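Local coordinates for protein transglutaminase-like enzymes, putative cysteine protease (Cytophaga hutchinsonii, PDB 3ISR) that is a putative cysteine protease of the transglutaminase-like superfamily and probably uses a cysteine nucleophile to act on peptide or amide bonds, at residues 20-25 / 30-35; 40-45 / 239-244; 133-138 / 150-155. All coordinates share one frame; numbering follows the deposited sequence.

Contact 1 (20-25 / 30-35); sequences ITYQVM and FIFNVH
Phe30 drives one corner of its ring into the face of Tyr22, with CE1 3.7 Å above the middle of the tyrosine ring. The pair is edge-to-face, centroids 4.9 Å apart and planes inclined at 55°, so the ring hydrogens of the phenylalanine lie against the tyrosine pi cloud. At the tip of the same ring, Phe30 CZ meets Val24 CG2 at 4.2 Å, and the compact valine methyl fits beside the ring edge. The chain has folded here as a beta arch: segments 20-24 and 30-32 run nearly antiparallel, their axes 12.1 Å apart, but lie on strands of two different sheets, and side chains rather than backbone bonds join them. Large aromatics suit such a gap because each spans much of it. Phe32, two residues on and therefore on the same side of its strand, places CE1 3.5 Å from Tyr22 CE2. CG anti to the carbonyl carbon (chi1 -68°) turns its ring toward Tyr22, which it meets obliquely, at 40° between planes, and Phe80 from strand 78-96 extends the aromatic cluster against Phe30 and Tyr22. Val34, also against Phe214, brings its CG1 methyl 4.2 Å from CD1 of Ile20, another branched aliphatic.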
ATOM      1  N   ILE B  20      -5.807  -4.355  33.581  1.00 16.07           N
ATOM      2  CA  ILE B  20      -4.834  -4.821  32.605  1.00 17.00           C
ATOM      3  C   ILE B  20      -3.538  -5.175  33.328  1.00 16.76           C
ATOM      4  O   ILE B  20      -3.136  -4.490  34.281  1.00 16.86           O
ATOM      5  CB  ILE B  20      -4.526  -3.746  31.512  1.00 17.39           C
ATOM      6  CG1 ILE B  20      -5.765  -2.897  31.183  1.00 19.68           C
ATOM      7  CG2 ILE B  20      -3.995  -4.431  30.238  1.00 18.91           C
ATOM      8  CD1 ILE B  20      -5.495  -1.611  30.347  1.00 22.44           C
ATOM      9  N   THR B  21      -2.887  -6.238  32.872  1.00 16.00           N
ATOM     10  CA  THR B  21      -1.604  -6.656  33.424  1.00 15.84           C
ATOM     11  C   THR B  21      -0.574  -6.709  32.301  1.00 15.94           C
ATOM     12  O   THR B  21      -0.871  -7.226  31.213  1.00 15.82           O
ATOM     13  CB  THR B  21      -1.715  -8.040  34.103  1.00 15.69           C
ATOM     14  OG1 THR B  21      -2.721  -7.980  35.118  1.00 16.00           O
ATOM     15  CG2 THR B  21      -0.374  -8.463  34.749  1.00 14.98           C
ATOM     16  N   TYR B  22       0.622  -6.185  32.570  1.00 15.30           N
ATOM     17  CA  TYR B  22       1.717  -6.194  31.596  1.00 15.70           C
ATOM     18  C   TYR B  22       2.973  -6.904  32.087  1.00 16.13           C
ATOM     19  O   TYR B  22       3.319  -6.813  33.261  1.00 15.78           O
ATOM     20  CB  TYR B  22       2.111  -4.764  31.241  1.00 15.61           C
ATOM     21  CG  TYR B  22       1.094  -4.081  30.390  1.00 14.92           C
ATOM     22  CD1 TYR B  22       1.140  -4.200  29.004  1.00 15.52           C
ATOM     23  CD2 TYR B  22       0.073  -3.335  30.964  1.00 15.02           C
ATOM     24  CE1 TYR B  22       0.197  -3.583  28.205  1.00 16.19           C
ATOM     25  CE2 TYR B  22      -0.871  -2.711  30.178  1.00 15.63           C
ATOM     26  CZ  TYR B  22      -0.800  -2.842  28.796  1.00 16.46           C
ATOM     27  OH  TYR B  22      -1.733  -2.228  28.001  1.00 17.16           O
ATOM     28  N   GLN B  23       3.638  -7.607  31.175  1.00 16.66           N
ATOM     29  CA  GLN B  23       5.009  -8.044  31.381  1.00 17.57           C
ATOM     30  C   GLN B  23       5.885  -7.016  30.672  1.00 18.06           C
ATOM     31  O   GLN B  23       5.681  -6.732  29.499  1.00 18.00           O
ATOM     32  CB  GLN B  23       5.242  -9.441  30.796  1.00 17.48           C
ATOM     33  N   VAL B  24       6.859  -6.471  31.390  1.00 19.08           N
ATOM     34  CA  VAL B  24       7.724  -5.418  30.867  1.00 19.89           C
ATOM     35  C   VAL B  24       9.096  -6.028  30.553  1.00 20.72           C
ATOM     36  O   VAL B  24       9.745  -6.584  31.442  1.00 20.72           O
ATOM     37  CB  VAL B  24       7.819  -4.246  31.880  1.00 19.91           C
ATOM     38  CG1 VAL B  24       8.675  -3.106  31.344  1.00 19.75           C
ATOM     39  CG2 VAL B  24       6.419  -3.728  32.241  1.00 18.95           C
HETATM   40  N   MSE B  25       9.511  -5.942  29.287  1.00 21.77           N
HETATM   41  CA  MSE B  25      10.762  -6.554  28.799  1.00 23.35           C
HETATM   42  C   MSE B  25      11.970  -5.632  28.937  1.00 22.75           C
HETATM   43  O   MSE B  25      13.072  -6.079  29.255  1.00 23.18           O
HETATM   44  CB  MSE B  25      10.626  -6.973  27.326  1.00 24.43           C
HETATM   45  CG  MSE B  25       9.557  -8.019  27.054  1.00 29.66           C
HETATM   46 SE   MSE B  25       9.847  -9.647  28.096  1.00 45.76          SE
HETATM   47  CE  MSE B  25      11.591 -10.229  27.396  1.00 40.37           C
ATOM     48  N   PHE B  30       4.324   4.022  29.648  1.00 16.72           N
ATOM     49  CA  PHE B  30       2.960   3.754  29.192  1.00 16.42           C
ATOM     50  C   PHE B  30       2.157   5.027  29.263  1.00 16.63           C
ATOM     51  O   PHE B  30       2.288   5.806  30.214  1.00 17.27           O
ATOM     52  CB  PHE B  30       2.282   2.727  30.106  1.00 16.13           C
ATOM     53  CG  PHE B  30       2.905   1.375  30.062  1.00 13.91           C
ATOM     54  CD1 PHE B  30       2.323   0.356  29.319  1.00 12.60           C
ATOM     55  CD2 PHE B  30       4.073   1.113  30.768  1.00 13.89           C
ATOM     56  CE1 PHE B  30       2.900  -0.915  29.287  1.00 13.65           C
ATOM     57  CE2 PHE B  30       4.655  -0.143  30.734  1.00 12.40           C
ATOM     58  CZ  PHE B  30       4.067  -1.157  29.982  1.00 12.17           C
ATOM     59  N   ILE B  31       1.325   5.245  28.258  1.00 16.48           N
ATOM     60  CA  ILE B  31       0.299   6.262  28.354  1.00 16.26           C
ATOM     61  C   ILE B  31      -0.993   5.526  28.119  1.00 16.78           C
ATOM     62  O   ILE B  31      -1.213   4.970  27.029  1.00 17.30           O
ATOM     63  CB  ILE B  31       0.430   7.365  27.292  1.00 16.29           C
ATOM     64  CG1 ILE B  31       1.819   8.005  27.356  1.00 15.97           C
ATOM     65  CG2 ILE B  31      -0.674   8.435  27.506  1.00 15.07           C
ATOM     66  CD1 ILE B  31       2.047   9.064  26.256  1.00 15.60           C
ATOM     67  N   PHE B  32      -1.836   5.522  29.145  1.00 16.25           N
ATOM     68  CA  PHE B  32      -3.081   4.795  29.097  1.00 16.45           C
ATOM     69  C   PHE B  32      -4.272   5.721  28.904  1.00 16.09           C
ATOM     70  O   PHE B  32      -4.234   6.887  29.287  1.00 15.81           O
ATOM     71  CB  PHE B  32      -3.289   4.020  30.404  1.00 16.36           C
ATOM     72  CG  PHE B  32      -2.333   2.887  30.602  1.00 17.72           C
ATOM     73  CD1 PHE B  32      -2.370   1.778  29.772  1.00 17.86           C
ATOM     74  CD2 PHE B  32      -1.421   2.913  31.652  1.00 19.35           C
ATOM     75  CE1 PHE B  32      -1.500   0.714  29.968  1.00 20.46           C
ATOM     76  CE2 PHE B  32      -0.549   1.854  31.860  1.00 19.85           C
ATOM     77  CZ  PHE B  32      -0.588   0.754  31.012  1.00 19.60           C
ATOM     78  N   ASN B  33      -5.344   5.180  28.332  1.00 16.20           N
ATOM     79  CA  ASN B  33      -6.588   5.920  28.245  1.00 16.59           C
ATOM     80  C   ASN B  33      -7.748   5.041  28.658  1.00 16.85           C
ATOM     81  O   ASN B  33      -8.376   4.401  27.796  1.00 16.20           O
ATOM     82  CB  ASN B  33      -6.801   6.448  26.830  1.00 17.12           C
ATOM     83  CG  ASN B  33      -7.958   7.402  26.742  1.00 18.02           C
ATOM     84  OD1 ASN B  33      -8.304   8.103  27.718  1.00 22.39           O
ATOM     85  ND2 ASN B  33      -8.575   7.441  25.577  1.00 17.07           N
ATOM     86  N   VAL B  34      -8.005   4.993  29.975  1.00 16.50           N
ATOM     87  CA  VAL B  34      -9.036   4.116  30.542  1.00 16.93           C
ATOM     88  C   VAL B  34     -10.114   4.831  31.369  1.00 16.79           C
ATOM     89  O   VAL B  34     -11.202   4.282  31.562  1.00 17.44           O
ATOM     90  CB  VAL B  34      -8.425   2.917  31.373  1.00 16.51           C
ATOM     91  CG1 VAL B  34      -7.441   2.109  30.520  1.00 16.93           C
ATOM     92  CG2 VAL B  34      -7.753   3.411  32.648  1.00 18.32           C
ATOM     93  N   HIS B  35      -9.811   6.036  31.864  1.00 17.00           N
ATOM     94  CA  HIS B  35     -10.757   6.849  32.633  1.00 17.04           C
ATOM     95  C   HIS B  35     -11.976   7.295  31.829  1.00 17.18           C
ATOM     96  O   HIS B  35     -11.853   7.671  30.649  1.00 16.46           O
ATOM     97  CB  HIS B  35     -10.061   8.112  33.113  1.00 17.88           C
ATOM     98  CG  HIS B  35      -9.141   7.887  34.265  1.00 18.92           C
ATOM     99  ND1 HIS B  35      -7.911   7.282  34.120  1.00 19.13           N
ATOM    100  CD2 HIS B  35      -9.276   8.170  35.581  1.00 17.07           C
ATOM    101  CE1 HIS B  35      -7.327   7.202  35.305  1.00 19.20           C
ATOM    102  NE2 HIS B  35      -8.135   7.734  36.206  1.00 18.14           N
TER

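Contact 2 (40-45 / 239-244); sequences ESQHIL and GLVKIA
Gln42 and Lys242 carry this contact, and Ser41 leads into it through a water. That water lies 3.3 Å from Ser41 OG and accepts a weak, long bond from Lys242 NZ, which a bend at chi3 has carried away from the main meeting point. Gln42 does the real work. Its CG is anti to the backbone N (chi1 178°) and the chain stays extended, which delivers the primary amide to the backbone of Lys242. There it behaves like a peptide group of an adjoining strand: Lys242 N donates to Gln42 OE1 at 2.9 Å, and Gln42 NE2 donates to Lys242 O, also at 2.9 Å. Each donor falls on a lone pair in the plane of its acceptor carbonyl, and the second bond is fairly straight, 161° at the hydrogen. Two bonds fix the rotation of the amide, and NE2 has a further acceptor in Leu37 O. Glutamine suits the place because it has both a donor and an acceptor at the end of a long arm. Val241 CG1 packs 3.8 Å from Gln42 OE1. Strand 240-246 is the outermost of its four-stranded sheet on this side and pairs with strand 199-206, a pairing interrupted by a classic beta bulge where Ile243 and Ala244 both face Thr203, while the side chain of Gln42 touches Val88 and Thr90 of strand 78-96.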
ATOM      1  N   GLU B  40     -20.193  17.970  30.176  1.00 17.19           N
ATOM      2  CA  GLU B  40     -21.420  18.609  30.664  1.00 17.13           C
ATOM      3  C   GLU B  40     -22.546  17.584  30.836  1.00 16.89           C
ATOM      4  O   GLU B  40     -23.464  17.796  31.629  1.00 16.74           O
ATOM      5  CB  GLU B  40     -21.860  19.737  29.723  1.00 17.25           C
ATOM      6  N   SER B  41     -22.460  16.469  30.109  1.00 16.29           N
ATOM      7  CA  SER B  41     -23.539  15.476  30.102  1.00 15.97           C
ATOM      8  C   SER B  41     -23.201  14.135  30.751  1.00 16.01           C
ATOM      9  O   SER B  41     -24.103  13.313  31.005  1.00 15.98           O
ATOM     10  CB  SER B  41     -24.017  15.240  28.684  1.00 16.38           C
ATOM     11  OG  SER B  41     -22.965  14.708  27.894  1.00 16.86           O
ATOM     12  N   GLN B  42     -21.914  13.924  31.019  1.00 14.91           N
ATOM     13  CA  GLN B  42     -21.428  12.694  31.638  1.00 15.00           C
ATOM     14  C   GLN B  42     -20.666  13.034  32.907  1.00 14.93           C
ATOM     15  O   GLN B  42     -19.665  13.759  32.860  1.00 14.28           O
ATOM     16  CB  GLN B  42     -20.508  11.913  30.672  1.00 14.91           C
ATOM     17  CG  GLN B  42     -19.925  10.634  31.284  1.00 14.28           C
ATOM     18  CD  GLN B  42     -19.250   9.742  30.255  1.00 15.15           C
ATOM     19  OE1 GLN B  42     -19.906   9.163  29.379  1.00 14.62           O
ATOM     20  NE2 GLN B  42     -17.934   9.620  30.362  1.00 14.33           N
ATOM     21  N   HIS B  43     -21.128  12.489  34.032  1.00 15.47           N
ATOM     22  CA  HIS B  43     -20.568  12.817  35.340  1.00 16.56           C
ATOM     23  C   HIS B  43     -20.062  11.565  36.042  1.00 16.15           C
ATOM     24  O   HIS B  43     -20.722  10.514  36.039  1.00 16.29           O
ATOM     25  CB  HIS B  43     -21.612  13.536  36.225  1.00 17.46           C
ATOM     26  CG  HIS B  43     -22.352  14.625  35.505  1.00 20.58           C
ATOM     27  ND1 HIS B  43     -21.938  15.940  35.513  1.00 22.81           N
ATOM     28  CD2 HIS B  43     -23.458  14.585  34.722  1.00 23.11           C
ATOM     29  CE1 HIS B  43     -22.761  16.665  34.778  1.00 23.47           C
ATOM     30  NE2 HIS B  43     -23.690  15.866  34.282  1.00 23.99           N
ATOM     31  N   ILE B  44     -18.885  11.690  36.636  1.00 15.10           N
ATOM     32  CA  ILE B  44     -18.326  10.622  37.416  1.00 14.68           C
ATOM     33  C   ILE B  44     -18.721  10.885  38.873  1.00 15.30           C
ATOM     34  O   ILE B  44     -18.308  11.877  39.490  1.00 14.72           O
ATOM     35  CB  ILE B  44     -16.807  10.534  37.234  1.00 14.33           C
ATOM     36  CG1 ILE B  44     -16.472  10.298  35.740  1.00 14.46           C
ATOM     37  CG2 ILE B  44     -16.230   9.418  38.091  1.00 13.55           C
ATOM     38  CD1 ILE B  44     -15.083  10.659  35.372  1.00 14.82           C
ATOM     39  N   LEU B  45     -19.552   9.993  39.389  1.00 15.66           N
ATOM     40  CA  LEU B  45     -20.031  10.084  40.760  1.00 16.61           C
ATOM     41  C   LEU B  45     -18.945   9.564  41.688  1.00 16.83           C
ATOM     42  O   LEU B  45     -18.733  10.126  42.758  1.00 17.03           O
ATOM     43  CB  LEU B  45     -21.352   9.323  40.913  1.00 16.57           C
ATOM     44  CG  LEU B  45     -22.360   9.668  39.797  1.00 17.43           C
ATOM     45  CD1 LEU B  45     -23.536   8.687  39.725  1.00 18.39           C
ATOM     46  CD2 LEU B  45     -22.860  11.120  39.893  1.00 18.80           C
ATOM     47  N   GLY B 239     -26.128   2.498  25.692  1.00 14.51           N
ATOM     48  CA  GLY B 239     -25.348   1.810  26.724  1.00 14.72           C
ATOM     49  C   GLY B 239     -23.872   2.194  26.798  1.00 15.56           C
ATOM     50  O   GLY B 239     -23.109   1.569  27.531  1.00 15.74           O
ATOM     51  N   LEU B 240     -23.475   3.235  26.062  1.00 14.72           N
ATOM     52  CA  LEU B 240     -22.068   3.654  26.002  1.00 15.53           C
ATOM     53  C   LEU B 240     -21.662   4.673  27.051  1.00 15.41           C
ATOM     54  O   LEU B 240     -22.368   5.648  27.304  1.00 16.59           O
ATOM     55  CB  LEU B 240     -21.732   4.214  24.616  1.00 14.47           C
ATOM     56  CG  LEU B 240     -21.765   3.211  23.467  1.00 15.93           C
ATOM     57  CD1 LEU B 240     -21.846   3.956  22.115  1.00 13.14           C
ATOM     58  CD2 LEU B 240     -20.547   2.295  23.497  1.00 16.85           C
ATOM     59  N   VAL B 241     -20.505   4.443  27.653  1.00 15.17           N
ATOM     60  CA  VAL B 241     -19.904   5.417  28.553  1.00 14.61           C
ATOM     61  C   VAL B 241     -18.616   5.895  27.909  1.00 14.03           C
ATOM     62  O   VAL B 241     -17.716   5.083  27.639  1.00 13.52           O
ATOM     63  CB  VAL B 241     -19.643   4.801  29.938  1.00 14.98           C
ATOM     64  CG1 VAL B 241     -18.921   5.785  30.837  1.00 16.29           C
ATOM     65  CG2 VAL B 241     -20.976   4.363  30.565  1.00 14.26           C
ATOM     66  N   LYS B 242     -18.524   7.203  27.672  1.00 13.26           N
ATOM     67  CA  LYS B 242     -17.448   7.768  26.868  1.00 13.21           C
ATOM     68  C   LYS B 242     -16.117   7.798  27.587  1.00 13.08           C
ATOM     69  O   LYS B 242     -16.011   8.284  28.713  1.00 13.74           O
ATOM     70  CB  LYS B 242     -17.783   9.199  26.427  1.00 13.07           C
ATOM     71  CG  LYS B 242     -16.701   9.807  25.509  1.00 14.37           C
ATOM     72  CD  LYS B 242     -16.955  11.299  25.249  1.00 16.94           C
ATOM     73  CE  LYS B 242     -18.125  11.512  24.299  1.00 19.47           C
ATOM     74  NZ  LYS B 242     -18.410  12.960  23.991  1.00 19.73           N
ATOM     75  N   ILE B 243     -15.096   7.325  26.898  1.00 12.24           N
ATOM     76  CA  ILE B 243     -13.730   7.473  27.354  1.00 12.18           C
ATOM     77  C   ILE B 243     -13.075   8.616  26.610  1.00 11.94           C
ATOM     78  O   ILE B 243     -12.600   9.568  27.237  1.00 12.24           O
ATOM     79  CB  ILE B 243     -12.932   6.173  27.150  1.00 12.21           C
ATOM     80  CG1 ILE B 243     -13.437   5.124  28.131  1.00 12.31           C
ATOM     81  CG2 ILE B 243     -11.415   6.410  27.332  1.00 11.32           C
ATOM     82  CD1 ILE B 243     -13.071   3.699  27.706  1.00 17.04           C
ATOM     83  N   ALA B 244     -13.021   8.522  25.277  1.00 11.76           N
ATOM     84  CA  ALA B 244     -12.439   9.602  24.495  1.00 12.04           C
ATOM     85  C   ALA B 244     -13.106   9.809  23.151  1.00 12.58           C
ATOM     86  O   ALA B 244     -13.812   8.929  22.642  1.00 13.39           O
ATOM     87  CB  ALA B 244     -10.933   9.355  24.283  1.00 12.53           C
TER
HETATM   88  O   HOH W   1     -20.339  13.047  26.897  1.00 21.59           O

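Contact 3 (133-138 / 150-155)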
ATOM      1  N   TYR B 133     -18.135   8.729  -3.261  1.00 15.11           N
ATOM      2  CA  TYR B 133     -19.131   9.378  -4.099  1.00 16.33           C
ATOM      3  C   TYR B 133     -19.874   8.337  -4.930  1.00 16.53           C
ATOM      4  O   TYR B 133     -21.085   8.394  -5.056  1.00 15.90           O
ATOM      5  CB  TYR B 133     -18.517  10.444  -5.021  1.00 16.86           C
ATOM      6  CG  TYR B 133     -19.586  11.222  -5.773  1.00 19.30           C
ATOM      7  CD1 TYR B 133     -20.360  12.186  -5.119  1.00 20.84           C
ATOM      8  CD2 TYR B 133     -19.836  10.983  -7.131  1.00 21.34           C
ATOM      9  CE1 TYR B 133     -21.362  12.903  -5.805  1.00 22.62           C
ATOM     10  CE2 TYR B 133     -20.828  11.690  -7.823  1.00 21.83           C
ATOM     11  CZ  TYR B 133     -21.584  12.646  -7.153  1.00 22.43           C
ATOM     12  OH  TYR B 133     -22.559  13.352  -7.823  1.00 24.64           O
ATOM     13  N   LYS B 134     -19.127   7.385  -5.488  1.00 17.01           N
ATOM     14  CA  LYS B 134     -19.700   6.313  -6.317  1.00 17.33           C
ATOM     15  C   LYS B 134     -20.718   5.509  -5.528  1.00 16.62           C
ATOM     16  O   LYS B 134     -21.807   5.220  -6.005  1.00 16.93           O
ATOM     17  CB  LYS B 134     -18.601   5.354  -6.741  1.00 17.47           C
ATOM     18  CG  LYS B 134     -18.519   5.128  -8.210  1.00 21.02           C
ATOM     19  CD  LYS B 134     -17.361   5.921  -8.767  1.00 23.29           C
ATOM     20  CE  LYS B 134     -17.717   6.494 -10.114  1.00 26.12           C
ATOM     21  NZ  LYS B 134     -16.630   7.413 -10.539  1.00 28.79           N
ATOM     22  N   GLU B 135     -20.335   5.146  -4.308  1.00 15.70           N
ATOM     23  CA  GLU B 135     -21.125   4.255  -3.488  1.00 14.89           C
ATOM     24  C   GLU B 135     -22.292   4.979  -2.817  1.00 13.79           C
ATOM     25  O   GLU B 135     -23.374   4.420  -2.728  1.00 14.48           O
ATOM     26  CB  GLU B 135     -20.219   3.563  -2.451  1.00 15.10           C
ATOM     27  CG  GLU B 135     -20.797   2.291  -1.850  1.00 17.47           C
ATOM     28  CD  GLU B 135     -21.258   1.283  -2.899  1.00 18.98           C
ATOM     29  OE1 GLU B 135     -22.443   0.881  -2.842  1.00 18.28           O
ATOM     30  OE2 GLU B 135     -20.444   0.904  -3.772  1.00 19.54           O
ATOM     31  N   PHE B 136     -22.083   6.221  -2.369  1.00 11.72           N
ATOM     32  CA  PHE B 136     -23.072   6.911  -1.524  1.00  9.72           C
ATOM     33  C   PHE B 136     -23.536   8.276  -2.038  1.00  9.76           C
ATOM     34  O   PHE B 136     -24.434   8.879  -1.454  1.00  9.68           O
ATOM     35  CB  PHE B 136     -22.547   7.083  -0.083  1.00  8.97           C
ATOM     36  CG  PHE B 136     -21.982   5.832   0.514  1.00  5.26           C
ATOM     37  CD1 PHE B 136     -22.821   4.831   0.995  1.00  3.30           C
ATOM     38  CD2 PHE B 136     -20.607   5.655   0.592  1.00  2.26           C
ATOM     39  CE1 PHE B 136     -22.299   3.667   1.533  1.00  2.37           C
ATOM     40  CE2 PHE B 136     -20.064   4.505   1.137  1.00  2.00           C
ATOM     41  CZ  PHE B 136     -20.917   3.495   1.605  1.00  2.00           C
ATOM     42  N   GLY B 137     -22.933   8.762  -3.117  1.00  9.81           N
ATOM     43  CA  GLY B 137     -23.169  10.127  -3.587  1.00 10.51           C
ATOM     44  C   GLY B 137     -24.602  10.542  -3.888  1.00 10.93           C
ATOM     45  O   GLY B 137     -24.930  11.726  -3.812  1.00 11.07           O
ATOM     46  N   LYS B 138     -25.457   9.578  -4.221  1.00 11.39           N
ATOM     47  CA  LYS B 138     -26.835   9.869  -4.639  1.00 11.85           C
ATOM     48  C   LYS B 138     -27.810  10.134  -3.480  1.00 12.06           C
ATOM     49  O   LYS B 138     -28.852  10.756  -3.687  1.00 11.95           O
ATOM     50  CB  LYS B 138     -27.366   8.765  -5.561  1.00 11.73           C
ATOM     51  N   THR B 150     -22.946   3.407   7.401  1.00 15.98           N
ATOM     52  CA  THR B 150     -22.887   2.537   8.565  1.00 16.45           C
ATOM     53  C   THR B 150     -23.461   1.176   8.209  1.00 16.80           C
ATOM     54  O   THR B 150     -22.897   0.133   8.574  1.00 16.26           O
ATOM     55  CB  THR B 150     -23.651   3.197   9.744  1.00 17.04           C
ATOM     56  OG1 THR B 150     -23.019   4.449  10.054  1.00 18.16           O
ATOM     57  CG2 THR B 150     -23.616   2.325  10.972  1.00 18.48           C
ATOM     58  N   ASP B 151     -24.575   1.180   7.482  1.00 16.77           N
ATOM     59  CA  ASP B 151     -25.203  -0.069   7.072  1.00 17.22           C
ATOM     60  C   ASP B 151     -24.352  -0.798   6.017  1.00 16.78           C
ATOM     61  O   ASP B 151     -24.201  -2.027   6.077  1.00 16.47           O
ATOM     62  CB  ASP B 151     -26.641   0.167   6.577  1.00 17.65           C
ATOM     63  CG  ASP B 151     -27.608   0.559   7.713  1.00 19.90           C
ATOM     64  OD1 ASP B 151     -27.260   0.378   8.916  1.00 20.59           O
ATOM     65  OD2 ASP B 151     -28.726   1.050   7.400  1.00 18.83           O
ATOM     66  N   TRP B 152     -23.784  -0.055   5.067  1.00 16.54           N
ATOM     67  CA  TRP B 152     -22.897  -0.677   4.079  1.00 16.53           C
ATOM     68  C   TRP B 152     -21.735  -1.410   4.780  1.00 16.00           C
ATOM     69  O   TRP B 152     -21.440  -2.544   4.454  1.00 16.10           O
ATOM     70  CB  TRP B 152     -22.363   0.342   3.057  1.00 16.61           C
ATOM     71  CG  TRP B 152     -21.581  -0.328   1.964  1.00 16.91           C
ATOM     72  CD1 TRP B 152     -22.058  -0.788   0.774  1.00 16.33           C
ATOM     73  CD2 TRP B 152     -20.181  -0.664   1.997  1.00 16.67           C
ATOM     74  NE1 TRP B 152     -21.039  -1.370   0.051  1.00 15.49           N
ATOM     75  CE2 TRP B 152     -19.882  -1.320   0.787  1.00 15.99           C
ATOM     76  CE3 TRP B 152     -19.158  -0.472   2.938  1.00 15.88           C
ATOM     77  CZ2 TRP B 152     -18.589  -1.774   0.477  1.00 17.13           C
ATOM     78  CZ3 TRP B 152     -17.870  -0.933   2.637  1.00 16.46           C
ATOM     79  CH2 TRP B 152     -17.604  -1.584   1.418  1.00 15.90           C
ATOM     80  N   ILE B 153     -21.103  -0.765   5.759  1.00 15.44           N
ATOM     81  CA  ILE B 153     -19.981  -1.380   6.470  1.00 15.03           C
ATOM     82  C   ILE B 153     -20.438  -2.656   7.183  1.00 15.61           C
ATOM     83  O   ILE B 153     -19.782  -3.692   7.102  1.00 15.06           O
ATOM     84  CB  ILE B 153     -19.331  -0.392   7.462  1.00 14.42           C
ATOM     85  CG1 ILE B 153     -18.702   0.774   6.686  1.00 15.20           C
ATOM     86  CG2 ILE B 153     -18.276  -1.101   8.332  1.00 13.94           C
ATOM     87  CD1 ILE B 153     -18.285   1.971   7.565  1.00 18.18           C
ATOM     88  N   TYR B 154     -21.569  -2.579   7.872  1.00 14.94           N
ATOM     89  CA  TYR B 154     -22.061  -3.763   8.586  1.00 14.79           C
ATOM     90  C   TYR B 154     -22.275  -4.941   7.629  1.00 15.36           C
ATOM     91  O   TYR B 154     -21.932  -6.104   7.945  1.00 15.00           O
ATOM     92  CB  TYR B 154     -23.362  -3.465   9.353  1.00 14.60           C
ATOM     93  CG  TYR B 154     -23.890  -4.727   9.981  1.00 13.43           C
ATOM     94  CD1 TYR B 154     -23.288  -5.267  11.121  1.00 13.16           C
ATOM     95  CD2 TYR B 154     -24.943  -5.419   9.398  1.00 15.79           C
ATOM     96  CE1 TYR B 154     -23.727  -6.459  11.671  1.00 14.50           C
ATOM     97  CE2 TYR B 154     -25.406  -6.619   9.956  1.00 17.31           C
ATOM     98  CZ  TYR B 154     -24.789  -7.124  11.089  1.00 17.15           C
ATOM     99  OH  TYR B 154     -25.238  -8.300  11.646  1.00 18.27           O
ATOM    100  N   ASN B 155     -22.842  -4.625   6.465  1.00 15.07           N
ATOM    101  CA  ASN B 155     -23.198  -5.633   5.478  1.00 15.85           C
ATOM    102  C   ASN B 155     -22.044  -6.128   4.604  1.00 15.67           C
ATOM    103  O   ASN B 155     -22.155  -7.174   3.975  1.00 15.45           O
ATOM    104  CB  ASN B 155     -24.355  -5.127   4.604  1.00 15.97           C
ATOM    105  CG  ASN B 155     -25.666  -5.032   5.368  1.00 17.07           C
ATOM    106  OD1 ASN B 155     -26.382  -4.039   5.270  1.00 19.85           O
ATOM    107  ND2 ASN B 155     -25.985  -6.068   6.126  1.00 15.88           N
TER
HETATM  108  O   HOH W   2     -22.385  -1.585  -2.846  1.00 32.62           O
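The indole of Trp152 has Glu135 CG over one face, 4.1 Å above the plane and displaced toward the rim, and Phe136 also turns an edge toward the face of the indole. At the edge of the indole, in its plane, lies CG1 of its own neighbour Ile153. The phenyl ring of Phe136 likewise has Glu135 CG over one face, 3.6 Å above the plane and toward the rim, and in plane at its edge it meets Trp152 CB, 3.7 Å from Phe136 CE1. The two aromatic planes stand at 90°, an offset edge-to-face pair with 5.6 Å between the phenyl centroid and that of the five-membered ring. Trp152 reaches across because its CG is anti to the backbone N (chi1 -174°), while a bend at chi2 (52°) folds Glu135 back so that its CG lies over both rings and its carboxylate approaches the indole nitrogen. This is side-chain packing between successive helices, 129-136 and 142-156, of the transglutaminase-like domain. Phe136 and Ile153 both continue inward to helix 181-194, through Leu191 and through Phe184 and Leu187 respectively. Glu135 OE1 and Trp152 NE1 are 3.9 Å apart, and a water closes the gap: it accepts from NE1 at 3.2 Å and donates to OE1 at 2.5 Å, short enough that the model may be partly responsible. Tryptophan offers a broad apolar surface and one N-H donor. If the bridge is as modelled, the partly exposed carboxylate might polarise the water and, through it, the indole N-H.

In the fold
Contacts 1 and 2 follow each other along the chain and adjoin in space: their centres are 22 Å apart, yet His35 O lies 3.6 Å from Ile243 CG2, so the arch of the N-terminal domain abuts the edge of the sheet containing strand 240-246. Contact 3 occupies the opposite side of the chain's centre, about 37 Å from contact 1 and 30 Å from contact 2 between centres, with nearest atoms of contacts 2 and 3 about 11 Å apart. As in relatives, the active site is probably at the N-terminal end of helix 181-194, which packs against contact 3, facing the sheet that strand 240-246 of contact 2 borders.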